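Local coordinates for 2-dehydropantoate 2-reductase (Geobacter metallireducens, PDB 3HN2), which probably catalyses the NADPH-dependent reduction of 2-dehydropantoate (ketopantoate) to (R)-pantoate, the second step of the pathway that makes pantoate for pantothenate, at residues Ile5-Ala10 and Leu72-Leu77; Leu13-Gly18 and Val28-Arg33; Asn104-Glu109 and Glu185-Asn190; Leu179-Trp184 and Gln231-Phe236. One frame throughout, in Å; residues are numbered along the deposited sequence.

Interaction 1 of 4, residues Ile5-Ala10 and Leu72-Leu77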
loop_
_atom_site.group_PDB
_atom_site.type_symbol
_atom_site.label_atom_id
_atom_site.label_comp_id
_atom_site.label_asym_id
_atom_site.label_seq_id
_atom_site.Cartn_x
_atom_site.Cartn_y
_atom_site.Cartn_z
ATOM N N ILE A 5 22.185 -20.645 -12.097
ATOM C CA ILE A 5 21.041 -19.804 -12.464
ATOM C C ILE A 5 21.224 -19.126 -13.828
ATOM O O ILE A 5 22.292 -18.591 -14.121
ATOM C CB ILE A 5 20.703 -18.773 -11.335
ATOM C CG1 ILE A 5 19.737 -19.384 -10.321
ATOM C CG2 ILE A 5 20.047 -17.505 -11.875
ATOM C CD1 ILE A 5 20.382 -20.080 -9.168
ATOM N N ALA A 6 20.181 -19.191 -14.659
ATOM C CA ALA A 6 20.104 -18.418 -15.900
ATOM C C ALA A 6 18.902 -17.484 -15.865
ATOM O O ALA A 6 17.807 -17.899 -15.480
ATOM C CB ALA A 6 20.007 -19.338 -17.108
ATOM N N ILE A 7 19.106 -16.236 -16.282
ATOM C CA ILE A 7 18.019 -15.251 -16.342
ATOM C C ILE A 7 17.563 -15.032 -17.775
ATOM O O ILE A 7 18.325 -14.546 -18.612
ATOM C CB ILE A 7 18.426 -13.874 -15.733
ATOM C CG1 ILE A 7 19.018 -14.027 -14.321
ATOM C CG2 ILE A 7 17.247 -12.899 -15.767
ATOM C CD1 ILE A 7 18.071 -14.639 -13.296
ATOM N N VAL A 8 16.311 -15.384 -18.048
ATOM C CA VAL A 8 15.736 -15.237 -19.385
ATOM C C VAL A 8 14.590 -14.220 -19.351
ATOM O O VAL A 8 13.462 -14.524 -18.968
ATOM C CB VAL A 8 15.304 -16.607 -19.964
ATOM C CG1 VAL A 8 14.557 -16.443 -21.276
ATOM C CG2 VAL A 8 16.533 -17.493 -20.163
ATOM N N GLY A 9 14.911 -12.994 -19.740
ATOM C CA GLY A 9 13.969 -11.888 -19.651
ATOM C C GLY A 9 14.724 -10.588 -19.781
ATOM O O GLY A 9 14.597 -9.890 -20.795
ATOM N N ALA A 10 15.523 -10.288 -18.756
ATOM C CA ALA A 10 16.317 -9.056 -18.660
ATOM C C ALA A 10 15.453 -7.792 -18.650
ATOM O O ALA A 10 15.855 -6.737 -19.153
ATOM C CB ALA A 10 17.402 -8.995 -19.753
ATOM N N LEU A 72 18.712 -24.020 -12.619
ATOM C CA LEU A 72 17.483 -23.251 -12.564
ATOM C C LEU A 72 17.484 -22.185 -13.648
ATOM O O LEU A 72 18.485 -21.491 -13.839
ATOM C CB LEU A 72 17.339 -22.591 -11.187
ATOM C CG LEU A 72 16.195 -21.599 -10.952
ATOM C CD1 LEU A 72 14.846 -22.299 -10.952
ATOM C CD2 LEU A 72 16.402 -20.858 -9.651
ATOM N N VAL A 73 16.372 -22.063 -14.369
ATOM C CA VAL A 73 16.193 -20.911 -15.247
ATOM C C VAL A 73 14.994 -20.054 -14.827
ATOM O O VAL A 73 13.848 -20.505 -14.847
ATOM C CB VAL A 73 16.208 -21.283 -16.771
ATOM C CG1 VAL A 73 15.493 -22.586 -17.041
ATOM C CG2 VAL A 73 15.637 -20.148 -17.629
ATOM N N LEU A 74 15.294 -18.831 -14.395
ATOM C CA LEU A 74 14.280 -17.815 -14.110
ATOM C C LEU A 74 13.818 -17.180 -15.400
ATOM O O LEU A 74 14.584 -16.470 -16.049
ATOM C CB LEU A 74 14.864 -16.709 -13.242
ATOM C CG LEU A 74 14.377 -16.492 -11.818
ATOM C CD1 LEU A 74 15.052 -17.475 -10.887
ATOM C CD2 LEU A 74 14.706 -15.065 -11.420
ATOM N N VAL A 75 12.570 -17.441 -15.775
ATOM C CA VAL A 75 11.965 -16.781 -16.919
ATOM C C VAL A 75 11.288 -15.475 -16.454
ATOM O O VAL A 75 10.371 -15.493 -15.628
ATOM C CB VAL A 75 10.967 -17.704 -17.642
ATOM C CG1 VAL A 75 10.491 -17.068 -18.931
ATOM C CG2 VAL A 75 11.612 -19.059 -17.945
ATOM N N GLY A 76 11.781 -14.350 -16.967
ATOM C CA GLY A 76 11.202 -13.038 -16.699
ATOM C C GLY A 76 10.784 -12.337 -17.978
ATOM O O GLY A 76 10.642 -11.109 -18.003
ATOM N N LEU A 77 10.592 -13.130 -19.036
ATOM C CA LEU A 77 10.175 -12.647 -20.355
ATOM C C LEU A 77 8.820 -11.963 -20.327
ATOM O O LEU A 77 7.953 -12.316 -19.531
ATOM C CB LEU A 77 10.078 -13.813 -21.345
ATOM C CG LEU A 77 11.291 -14.366 -22.093
ATOM C CD1 LEU A 77 10.922 -15.702 -22.714
ATOM C CD2 LEU A 77 11.796 -13.398 -23.158
#
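Four backbone hydrogen bonds zip strand 5-8 to strand 72-75, which runs parallel to it with 20° between the two directions. A6 sits at the start of the ladder: its N gives a bond to L72 O at 3.0 Å, and its O takes one from L74 N at 2.9 Å. The next rung is the straightest, V8 N to L74 O, with 176° at the hydrogen. V8 O then accepts from G76 N at 2.6 Å, the donor lying above the carbonyl plane, whereas the three other bonds meet their acceptors nearly along the C=O axes. Between the rungs CA-H groups also lean on carbonyl oxygens, among them I5 CA on L72 O and V75 CA on V8 O.

This is the middle of a Rossmann-type sheet, with strand 28-31 on the far side of 5-8 and strand 98-101 on the far side of 72-75. Just past V8 the chain turns into G9, probably the first glycine of the GxGxxG dinucleotide-binding loop. Without a side chain, G9 lies directly against the G76-L77 peptide, its CA 3.6 Å from G76 C.

The apolar contacts fall on both faces of the sheet. On one, I5 and L72 lie side by side with CG1 of I5 3.7 Å from CD2 of L72, and I7 swings its CD1 across to CB of L74 at 3.8 Å. On the other, V8 CG2 crosses obliquely onto V73 CG2, while V8 CG1, anti to the backbone N, reaches past the strand end to L77 CG and CD1.

Interaction 2 of 4, residues Leu13-Gly18 and Val28-Arg33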
loop_
_atom_site.group_PDB
_atom_site.type_symbol
_atom_site.label_atom_id
_atom_site.label_comp_id
_atom_site.label_asym_id
_atom_site.label_seq_id
_atom_site.Cartn_x
_atom_site.Cartn_y
_atom_site.Cartn_z
ATOM N N LEU A 13 12.257 -6.895 -13.800
ATOM C CA LEU A 13 12.175 -7.856 -12.706
ATOM C C LEU A 13 13.209 -8.982 -12.798
ATOM O O LEU A 13 13.709 -9.449 -11.773
ATOM C CB LEU A 13 10.742 -8.395 -12.541
ATOM C CG LEU A 13 10.134 -9.594 -13.271
ATOM C CD1 LEU A 13 10.451 -10.904 -12.561
ATOM C CD2 LEU A 13 8.628 -9.415 -13.357
ATOM N N GLY A 14 13.516 -9.416 -14.017
ATOM C CA GLY A 14 14.515 -10.453 -14.238
ATOM C C GLY A 14 15.907 -9.995 -13.848
ATOM O O GLY A 14 16.688 -10.764 -13.273
ATOM N N LEU A 15 16.208 -8.735 -14.154
ATOM C CA LEU A 15 17.478 -8.130 -13.780
ATOM C C LEU A 15 17.563 -7.929 -12.274
ATOM O O LEU A 15 18.559 -8.313 -11.661
ATOM C CB LEU A 15 17.691 -6.802 -14.509
ATOM C CG LEU A 15 18.122 -6.792 -15.981
ATOM C CD1 LEU A 15 18.203 -5.366 -16.489
ATOM C CD2 LEU A 15 19.457 -7.494 -16.194
ATOM N N TYR A 16 16.509 -7.350 -11.694
ATOM C CA TYR A 16 16.431 -7.068 -10.256
ATOM C C TYR A 16 16.628 -8.306 -9.390
ATOM O O TYR A 16 17.426 -8.286 -8.457
ATOM C CB TYR A 16 15.101 -6.394 -9.909
ATOM C CG TYR A 16 14.853 -6.197 -8.427
ATOM C CD1 TYR A 16 15.596 -5.274 -7.686
ATOM C CD2 TYR A 16 13.860 -6.919 -7.767
ATOM C CE1 TYR A 16 15.364 -5.089 -6.322
ATOM C CE2 TYR A 16 13.614 -6.735 -6.406
ATOM C CZ TYR A 16 14.367 -5.817 -5.692
ATOM O OH TYR A 16 14.129 -5.640 -4.347
ATOM N N TYR A 17 15.905 -9.374 -9.708
ATOM C CA TYR A 17 16.019 -10.619 -8.954
ATOM C C TYR A 17 17.347 -11.328 -9.184
ATOM O O TYR A 17 17.929 -11.868 -8.246
ATOM C CB TYR A 17 14.839 -11.551 -9.240
ATOM C CG TYR A 17 13.543 -11.088 -8.617
ATOM C CD1 TYR A 17 13.499 -10.627 -7.299
ATOM C CD2 TYR A 17 12.355 -11.119 -9.340
ATOM C CE1 TYR A 17 12.305 -10.198 -6.725
ATOM C CE2 TYR A 17 11.158 -10.698 -8.778
ATOM C CZ TYR A 17 11.138 -10.242 -7.472
ATOM O OH TYR A 17 9.947 -9.829 -6.925
ATOM N N GLY A 18 17.831 -11.296 -10.420
ATOM C CA GLY A 18 19.124 -11.886 -10.760
ATOM C C GLY A 18 20.293 -11.170 -10.108
ATOM O O GLY A 18 21.273 -11.807 -9.710
ATOM N N VAL A 28 25.017 -16.740 -11.387
ATOM C CA VAL A 28 23.958 -16.162 -12.209
ATOM C C VAL A 28 24.481 -15.815 -13.601
ATOM O O VAL A 28 25.536 -15.194 -13.743
ATOM C CB VAL A 28 23.316 -14.928 -11.505
ATOM C CG1 VAL A 28 22.241 -14.301 -12.358
ATOM C CG2 VAL A 28 22.711 -15.340 -10.177
ATOM N N HIS A 29 23.734 -16.239 -14.617
ATOM C CA HIS A 29 24.089 -16.033 -16.015
ATOM C C HIS A 29 22.953 -15.299 -16.710
ATOM O O HIS A 29 21.891 -15.869 -16.935
ATOM C CB HIS A 29 24.338 -17.379 -16.705
ATOM C CG HIS A 29 25.349 -18.237 -16.011
ATOM N ND1 HIS A 29 25.029 -19.051 -14.946
ATOM C CD2 HIS A 29 26.674 -18.403 -16.226
ATOM C CE1 HIS A 29 26.115 -19.681 -14.533
ATOM N NE2 HIS A 29 27.128 -19.305 -15.295
ATOM N N PHE A 30 23.174 -14.032 -17.037
ATOM C CA PHE A 30 22.151 -13.223 -17.685
ATOM C C PHE A 30 22.139 -13.409 -19.204
ATOM O O PHE A 30 23.190 -13.380 -19.852
ATOM C CB PHE A 30 22.366 -11.744 -17.366
ATOM C CG PHE A 30 22.039 -11.362 -15.953
ATOM C CD1 PHE A 30 20.763 -10.934 -15.613
ATOM C CD2 PHE A 30 23.016 -11.400 -14.964
ATOM C CE1 PHE A 30 20.461 -10.561 -14.306
ATOM C CE2 PHE A 30 22.726 -11.024 -13.657
ATOM C CZ PHE A 30 21.446 -10.608 -13.328
ATOM N N LEU A 31 20.947 -13.599 -19.767
ATOM C CA LEU A 31 20.769 -13.561 -21.215
ATOM C C LEU A 31 20.292 -12.174 -21.645
ATOM O O LEU A 31 19.101 -11.863 -21.578
ATOM C CB LEU A 31 19.803 -14.657 -21.691
ATOM C CG LEU A 31 19.675 -14.914 -23.205
ATOM C CD1 LEU A 31 21.022 -15.224 -23.847
ATOM C CD2 LEU A 31 18.678 -16.031 -23.501
ATOM N N LEU A 32 21.241 -11.342 -22.069
ATOM C CA LEU A 32 20.948 -9.989 -22.534
ATOM C C LEU A 32 20.720 -9.952 -24.041
ATOM O O LEU A 32 21.243 -10.791 -24.780
ATOM C CB LEU A 32 22.081 -9.023 -22.172
ATOM C CG LEU A 32 22.440 -8.641 -20.726
ATOM C CD1 LEU A 32 21.239 -8.561 -19.774
ATOM C CD2 LEU A 32 23.516 -9.556 -20.176
ATOM N N ARG A 33 19.950 -8.964 -24.485
ATOM C CA ARG A 33 19.634 -8.791 -25.895
ATOM C C ARG A 33 19.885 -7.343 -26.307
ATOM O O ARG A 33 20.885 -7.041 -26.957
ATOM C CB ARG A 33 18.176 -9.189 -26.163
ATOM C CG ARG A 33 17.809 -9.338 -27.632
ATOM C CD ARG A 33 16.317 -9.169 -27.822
ATOM N NE ARG A 33 15.941 -9.077 -29.231
ATOM C CZ ARG A 33 14.950 -9.763 -29.797
ATOM N NH1 ARG A 33 14.687 -9.607 -31.085
ATOM N NH2 ARG A 33 14.214 -10.600 -29.077
#
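V28 opens strand 28-31 with its CB bond aimed at helix 14-23, and both of its methyls stop against one backbone atom: CG1 and CG2 each lie 3.8 Å from G18 O. Two residues on, F30 carries most of the contact. With CG anti to its own carbonyl carbon (chi1 -72°) the ring reaches the helix backbone, where its CZ comes within 3.5 Å of G18 C. With no side chain on G18, the F30 ring packs straight onto its backbone. G14 O lies at the ring edge, near its plane, 3.9 Å from F30 CE1.

Strand 5-8, helix 14-23 and strand 28-31 form the first beta-alpha-beta unit of the Rossmann-type domain, and F30 fills the seam between its helix and its second strand, which run nearly antiparallel (167°). G14 would be the last glycine of the GxGxxG pattern. L15 crosses F30 obliquely, and its CD2 lies 3.7 Å from F30 CD1 and equally far from CE1.

L32, just beyond the strand, brings the end of its side chain nearer the helix, where CD1 meets the same methyl, L15 CD2, at 4.1 Å.

Interaction 3 of 4, residues Asn104-Glu109 and Glu185-Asn190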
loop_
_atom_site.group_PDB
_atom_site.type_symbol
_atom_site.label_atom_id
_atom_site.label_comp_id
_atom_site.label_asym_id
_atom_site.label_seq_id
_atom_site.Cartn_x
_atom_site.Cartn_y
_atom_site.Cartn_z
ATOM N N ASN A 104 3.713 -12.409 -16.011
ATOM C CA ASN A 104 2.346 -12.043 -15.653
ATOM C C ASN A 104 1.264 -12.827 -16.386
ATOM O O ASN A 104 1.462 -13.287 -17.507
ATOM C CB ASN A 104 2.137 -10.540 -15.867
ATOM C CG ASN A 104 2.981 -9.697 -14.933
ATOM O OD1 ASN A 104 3.581 -10.207 -13.983
ATOM N ND2 ASN A 104 3.029 -8.398 -15.198
ATOM N N GLY A 105 0.115 -12.965 -15.732
ATOM C CA GLY A 105 -1.049 -13.586 -16.335
ATOM C C GLY A 105 -1.022 -15.088 -16.209
ATOM O O GLY A 105 -0.409 -15.631 -15.293
ATOM N N LEU A 106 -1.679 -15.754 -17.148
ATOM C CA LEU A 106 -1.830 -17.193 -17.103
ATOM C C LEU A 106 -1.164 -17.897 -18.273
ATOM O O LEU A 106 -0.566 -17.260 -19.145
ATOM C CB LEU A 106 -3.306 -17.550 -17.114
ATOM C CG LEU A 106 -4.205 -17.188 -15.947
ATOM C CD1 LEU A 106 -5.589 -17.740 -16.255
ATOM C CD2 LEU A 106 -3.712 -17.719 -14.614
ATOM N N GLY A 107 -1.269 -19.224 -18.276
ATOM C CA GLY A 107 -0.833 -20.034 -19.402
ATOM C C GLY A 107 0.654 -20.307 -19.451
ATOM O O GLY A 107 1.083 -21.255 -20.109
ATOM N N ASN A 108 1.431 -19.474 -18.761
ATOM C CA ASN A 108 2.887 -19.526 -18.776
ATOM C C ASN A 108 3.414 -20.829 -18.202
ATOM O O ASN A 108 4.268 -21.484 -18.816
ATOM C CB ASN A 108 3.474 -18.336 -18.013
ATOM C CG ASN A 108 2.970 -16.994 -18.536
ATOM O OD1 ASN A 108 2.780 -16.811 -19.740
ATOM N ND2 ASN A 108 2.755 -16.052 -17.629
ATOM N N GLU A 109 2.877 -21.217 -17.047
ATOM C CA GLU A 109 3.244 -22.478 -16.408
ATOM C C GLU A 109 2.967 -23.670 -17.317
ATOM O O GLU A 109 3.797 -24.563 -17.442
ATOM C CB GLU A 109 2.512 -22.660 -15.078
ATOM C CG GLU A 109 3.107 -21.877 -13.916
ATOM C CD GLU A 109 2.518 -20.457 -13.755
ATOM O OE1 GLU A 109 1.563 -20.072 -14.469
ATOM O OE2 GLU A 109 3.017 -19.720 -12.889
ATOM N N GLU A 185 -5.426 -14.761 -7.767
ATOM C CA GLU A 185 -5.415 -13.753 -6.715
ATOM C C GLU A 185 -4.765 -12.462 -7.205
ATOM O O GLU A 185 -5.256 -11.376 -6.913
ATOM C CB GLU A 185 -4.686 -14.274 -5.471
ATOM C CG GLU A 185 -5.403 -15.394 -4.705
ATOM C CD GLU A 185 -4.716 -15.744 -3.387
ATOM O OE1 GLU A 185 -3.471 -15.638 -3.300
ATOM O OE2 GLU A 185 -5.424 -16.130 -2.431
ATOM N N LYS A 186 -3.676 -12.591 -7.965
ATOM C CA LYS A 186 -2.976 -11.430 -8.518
ATOM C C LYS A 186 -3.713 -10.836 -9.712
ATOM O O LYS A 186 -3.576 -9.646 -9.998
ATOM C CB LYS A 186 -1.542 -11.778 -8.918
ATOM C CG LYS A 186 -0.603 -10.587 -8.812
ATOM C CD LYS A 186 0.529 -10.652 -9.816
ATOM C CE LYS A 186 1.264 -9.322 -9.872
ATOM N NZ LYS A 186 2.468 -9.372 -10.746
ATOM N N LEU A 187 -4.487 -11.674 -10.405
ATOM C CA LEU A 187 -5.343 -11.239 -11.513
ATOM C C LEU A 187 -6.463 -10.315 -11.045
ATOM O O LEU A 187 -6.908 -9.452 -11.798
ATOM C CB LEU A 187 -5.926 -12.450 -12.262
ATOM C CG LEU A 187 -5.407 -12.839 -13.656
ATOM C CD1 LEU A 187 -4.076 -12.178 -14.044
ATOM C CD2 LEU A 187 -5.322 -14.371 -13.821
ATOM N N VAL A 188 -6.905 -10.501 -9.801
ATOM C CA VAL A 188 -7.888 -9.621 -9.173
ATOM C C VAL A 188 -7.365 -8.182 -9.077
ATOM O O VAL A 188 -8.141 -7.233 -9.130
ATOM C CB VAL A 188 -8.331 -10.149 -7.784
ATOM C CG1 VAL A 188 -9.223 -9.129 -7.042
ATOM C CG2 VAL A 188 -9.080 -11.448 -7.938
ATOM N N TRP A 189 -6.047 -8.033 -8.969
ATOM C CA TRP A 189 -5.434 -6.712 -8.950
ATOM C C TRP A 189 -5.036 -6.242 -10.345
ATOM O O TRP A 189 -5.268 -5.072 -10.706
ATOM C CB TRP A 189 -4.209 -6.679 -8.027
ATOM C CG TRP A 189 -3.780 -5.283 -7.764
ATOM C CD1 TRP A 189 -4.227 -4.461 -6.761
ATOM C CD2 TRP A 189 -2.855 -4.508 -8.538
ATOM N NE1 TRP A 189 -3.616 -3.237 -6.853
ATOM C CE2 TRP A 189 -2.782 -3.227 -7.938
ATOM C CE3 TRP A 189 -2.078 -4.772 -9.676
ATOM C CZ2 TRP A 189 -1.958 -2.213 -8.434
ATOM C CZ3 TRP A 189 -1.258 -3.757 -10.183
ATOM C CH2 TRP A 189 -1.207 -2.492 -9.557
ATOM N N ASN A 190 -4.414 -7.151 -11.105
ATOM C CA ASN A 190 -3.805 -6.827 -12.398
ATOM C C ASN A 190 -4.797 -6.458 -13.481
ATOM O O ASN A 190 -4.454 -5.746 -14.413
ATOM C CB ASN A 190 -2.948 -8.001 -12.909
ATOM C CG ASN A 190 -1.464 -7.835 -12.608
ATOM O OD1 ASN A 190 -1.054 -6.967 -11.827
ATOM N ND2 ASN A 190 -0.649 -8.682 -13.228
#
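L106 and L187 cross obliquely, tip against branch, and make the apolar half of this contact. CD2 of L187 comes up to CG of L106 at 3.7 Å and also touches its CD2. The other methyl of L187, CD1, rests 4.0 Å from G105 CA, so the two prongs of this leucine meet neighbouring residues of the loop. L106 holds CG anti to its carbonyl carbon (chi1 -66°) and the chain beyond it extended, which carries its end over to the helix.

The polar half is carried by K186, next to L187, and by N190, one turn on from K186. K186, extended beyond CG, reaches toward the loop and crosses N104 obliquely, bringing NZ to 3.5 Å from N104 OD1; its hydrogen bond, however, goes to A126 O. N190 meets N104 at about a right angle, the two amide planes 65° apart, with ND2 of N190 4.1 Å from N104 CG. The backbone of N104 is tied within its own segment: N108 ND2 donates to the main-chain O of N104 at 3.1 Å, approaching from above that carbonyl plane.

G107 is the N-cap of helix 108-115. The loop leading into that helix, in the Rossmann-type domain, thus lies against the long helix 179-200 of the C-terminal helical domain. Such an interdomain junction is where ketopantoate reductases have their active-site cleft, and the position of N104, K186 and N190 here is consistent with their lining it.

Interaction 4 of 4, residues Leu179-Trp184 and Gln231-Phe236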
loop_
_atom_site.group_PDB
_atom_site.type_symbol
_atom_site.label_atom_id
_atom_site.label_comp_id
_atom_site.label_asym_id
_atom_site.label_seq_id
_atom_site.Cartn_x
_atom_site.Cartn_y
_atom_site.Cartn_z
ATOM N N LEU A 179 -0.908 -22.853 -6.258
ATOM C CA LEU A 179 -0.303 -21.923 -7.209
ATOM C C LEU A 179 -1.367 -21.292 -8.104
ATOM O O LEU A 179 -1.371 -20.074 -8.329
ATOM C CB LEU A 179 0.725 -22.665 -8.070
ATOM C CG LEU A 179 1.280 -21.978 -9.322
ATOM C CD1 LEU A 179 2.110 -20.769 -8.938
ATOM C CD2 LEU A 179 2.106 -22.959 -10.147
ATOM N N LYS A 180 -2.267 -22.143 -8.594
ATOM C CA LYS A 180 -3.351 -21.748 -9.473
ATOM C C LYS A 180 -4.180 -20.617 -8.857
ATOM O O LYS A 180 -4.478 -19.635 -9.533
ATOM C CB LYS A 180 -4.226 -22.961 -9.787
ATOM C CG LYS A 180 -4.973 -22.899 -11.113
ATOM C CD LYS A 180 -6.051 -23.979 -11.164
ATOM C CE LYS A 180 -6.538 -24.242 -12.580
ATOM N NZ LYS A 180 -5.652 -25.197 -13.302
ATOM N N ARG A 181 -4.523 -20.756 -7.574
ATOM C CA ARG A 181 -5.302 -19.745 -6.854
ATOM C C ARG A 181 -4.553 -18.421 -6.770
ATOM O O ARG A 181 -5.107 -17.392 -7.096
ATOM C CB ARG A 181 -5.695 -20.231 -5.455
ATOM C CG ARG A 181 -6.495 -19.203 -4.646
ATOM C CD ARG A 181 -6.728 -19.667 -3.222
ATOM N NE ARG A 181 -6.756 -18.527 -2.316
ATOM C CZ ARG A 181 -7.821 -18.122 -1.632
ATOM N NH1 ARG A 181 -8.966 -18.785 -1.711
ATOM N NH2 ARG A 181 -7.730 -17.058 -0.849
ATOM N N ALA A 182 -3.283 -18.484 -6.384
ATOM C CA ALA A 182 -2.414 -17.319 -6.234
ATOM C C ALA A 182 -2.242 -16.480 -7.509
ATOM O O ALA A 182 -2.140 -15.250 -7.429
ATOM C CB ALA A 182 -1.062 -17.761 -5.700
ATOM N N ARG A 183 -2.196 -17.149 -8.666
ATOM C CA ARG A 183 -2.177 -16.494 -9.980
ATOM C C ARG A 183 -3.461 -15.691 -10.174
ATOM O O ARG A 183 -3.424 -14.517 -10.560
ATOM C CB ARG A 183 -2.041 -17.533 -11.107
ATOM C CG ARG A 183 -0.655 -18.176 -11.240
ATOM C CD ARG A 183 0.189 -17.506 -12.325
ATOM N NE ARG A 183 1.597 -17.467 -11.939
ATOM C CZ ARG A 183 2.512 -16.669 -12.484
ATOM N NH1 ARG A 183 3.765 -16.715 -12.052
ATOM N NH2 ARG A 183 2.182 -15.825 -13.453
ATOM N N TRP A 184 -4.591 -16.334 -9.881
ATOM C CA TRP A 184 -5.900 -15.703 -9.953
ATOM C C TRP A 184 -6.069 -14.592 -8.919
ATOM O O TRP A 184 -6.771 -13.612 -9.168
ATOM C CB TRP A 184 -6.998 -16.748 -9.776
ATOM C CG TRP A 184 -7.350 -17.464 -11.037
ATOM C CD1 TRP A 184 -6.953 -18.720 -11.407
ATOM C CD2 TRP A 184 -8.174 -16.973 -12.103
ATOM N NE1 TRP A 184 -7.481 -19.040 -12.635
ATOM C CE2 TRP A 184 -8.229 -17.985 -13.088
ATOM C CE3 TRP A 184 -8.859 -15.772 -12.328
ATOM C CZ2 TRP A 184 -8.952 -17.837 -14.277
ATOM C CZ3 TRP A 184 -9.583 -15.626 -13.512
ATOM C CH2 TRP A 184 -9.622 -16.655 -14.469
ATOM N N GLN A 231 -12.787 -22.676 -11.360
ATOM C CA GLN A 231 -11.603 -23.136 -12.095
ATOM C C GLN A 231 -10.934 -24.374 -11.475
ATOM O O GLN A 231 -9.813 -24.743 -11.847
ATOM C CB GLN A 231 -10.590 -21.993 -12.234
ATOM C CG GLN A 231 -9.866 -21.959 -13.570
ATOM C CD GLN A 231 -10.801 -21.683 -14.730
ATOM O OE1 GLN A 231 -10.800 -22.406 -15.724
ATOM N NE2 GLN A 231 -11.610 -20.638 -14.605
ATOM N N GLY A 232 -11.628 -25.013 -10.537
ATOM C CA GLY A 232 -11.108 -26.203 -9.868
ATOM C C GLY A 232 -10.069 -25.870 -8.814
ATOM O O GLY A 232 -9.091 -26.603 -8.636
ATOM N N LEU A 233 -10.289 -24.761 -8.116
ATOM C CA LEU A 233 -9.402 -24.328 -7.048
ATOM C C LEU A 233 -9.663 -25.149 -5.795
ATOM O O LEU A 233 -10.810 -25.507 -5.513
ATOM C CB LEU A 233 -9.607 -22.840 -6.758
ATOM C CG LEU A 233 -8.695 -21.792 -7.413
ATOM C CD1 LEU A 233 -8.358 -22.095 -8.876
ATOM C CD2 LEU A 233 -9.308 -20.397 -7.270
ATOM N N ALA A 234 -8.592 -25.446 -5.058
ATOM C CA ALA A 234 -8.671 -26.206 -3.811
ATOM C C ALA A 234 -9.451 -25.449 -2.732
ATOM O O ALA A 234 -10.207 -26.049 -1.965
ATOM C CB ALA A 234 -7.276 -26.560 -3.316
ATOM N N THR A 235 -9.269 -24.131 -2.689
ATOM C CA THR A 235 -9.981 -23.275 -1.741
ATOM C C THR A 235 -10.545 -22.020 -2.432
ATOM O O THR A 235 -9.840 -21.338 -3.181
ATOM C CB THR A 235 -9.113 -22.936 -0.487
ATOM O OG1 THR A 235 -9.735 -21.894 0.270
ATOM C CG2 THR A 235 -7.697 -22.507 -0.876
ATOM N N PHE A 236 -11.822 -21.743 -2.177
ATOM C CA PHE A 236 -12.559 -20.660 -2.840
ATOM C C PHE A 236 -12.078 -19.270 -2.453
ATOM O O PHE A 236 -11.907 -18.974 -1.270
ATOM C CB PHE A 236 -14.058 -20.775 -2.543
ATOM C CG PHE A 236 -14.823 -21.573 -3.560
ATOM C CD1 PHE A 236 -15.831 -20.975 -4.309
ATOM C CD2 PHE A 236 -14.539 -22.920 -3.774
ATOM C CE1 PHE A 236 -16.546 -21.705 -5.255
ATOM C CE2 PHE A 236 -15.246 -23.657 -4.722
ATOM C CZ PHE A 236 -16.251 -23.047 -5.463
#
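R181 grips the loop through one nitrogen. Its NH1 donates to T235 O at 3.1 Å, with 160° at the hydrogen, and makes a weak bond to F236 O at 3.0 Å. Both oxygens lie at the edge of the guanidinium, in its plane, although seen from T235 the donor stands well above the carbonyl plane. The chain reaches out with CG anti to the backbone N (chi1 179°) and bends at chi3.

L233 packs across the aliphatic start of that arm at about a right angle, its CG 3.9 Å from R181 CB and its CD2 methyl against R181 CB and CG. The other methyl, CD1, lies 3.8 Å from K180 CD. K180 runs extended as far as CE, which lies 3.4 Å from Q231 O; the bend at chi4 turns only NZ. Beyond it Q231 meets W184: the amide plane is only 13° from that of the indole, and NE2 of Q231 stands 3.9 Å from W184 CZ2.

A second shell fixes these groups. E185, one turn on, forms a salt bridge with R181 NE, which helps fix the rotation of the guanidinium and leaves NH1 directed at the loop. Q231 NE2 is held by G227 O, which orients its amide.

The segment 231-236 is the partly exposed connection between helices 211-229 and 241-249, laid across the first turns of helix 179-200, while W184 reaches inward to V224 and A228 of helix 211-229 and to P278 and Y281 of helix 271-284.

How the interactions relate
From the N terminus, strand 5-8 opens interaction 1, and the chain then makes helix 14-23 and strand 28-31, whose packing closes the short loop of interaction 2. Interaction 1 closes only at 72-77, so interaction 2 nests within it; the two also touch, since I5 and I7 pair with H29 in the same sheet. Both belong to the Rossmann-type domain. Interaction 3 opens later, at 104-109, and closes at 185-190, joining that domain to the helical one. Interaction 4 starts at 179-184, before that closure, and ends at 231-236, so the two cross. They share helix 179-200, and R183 bridges them, with a salt bridge to E109.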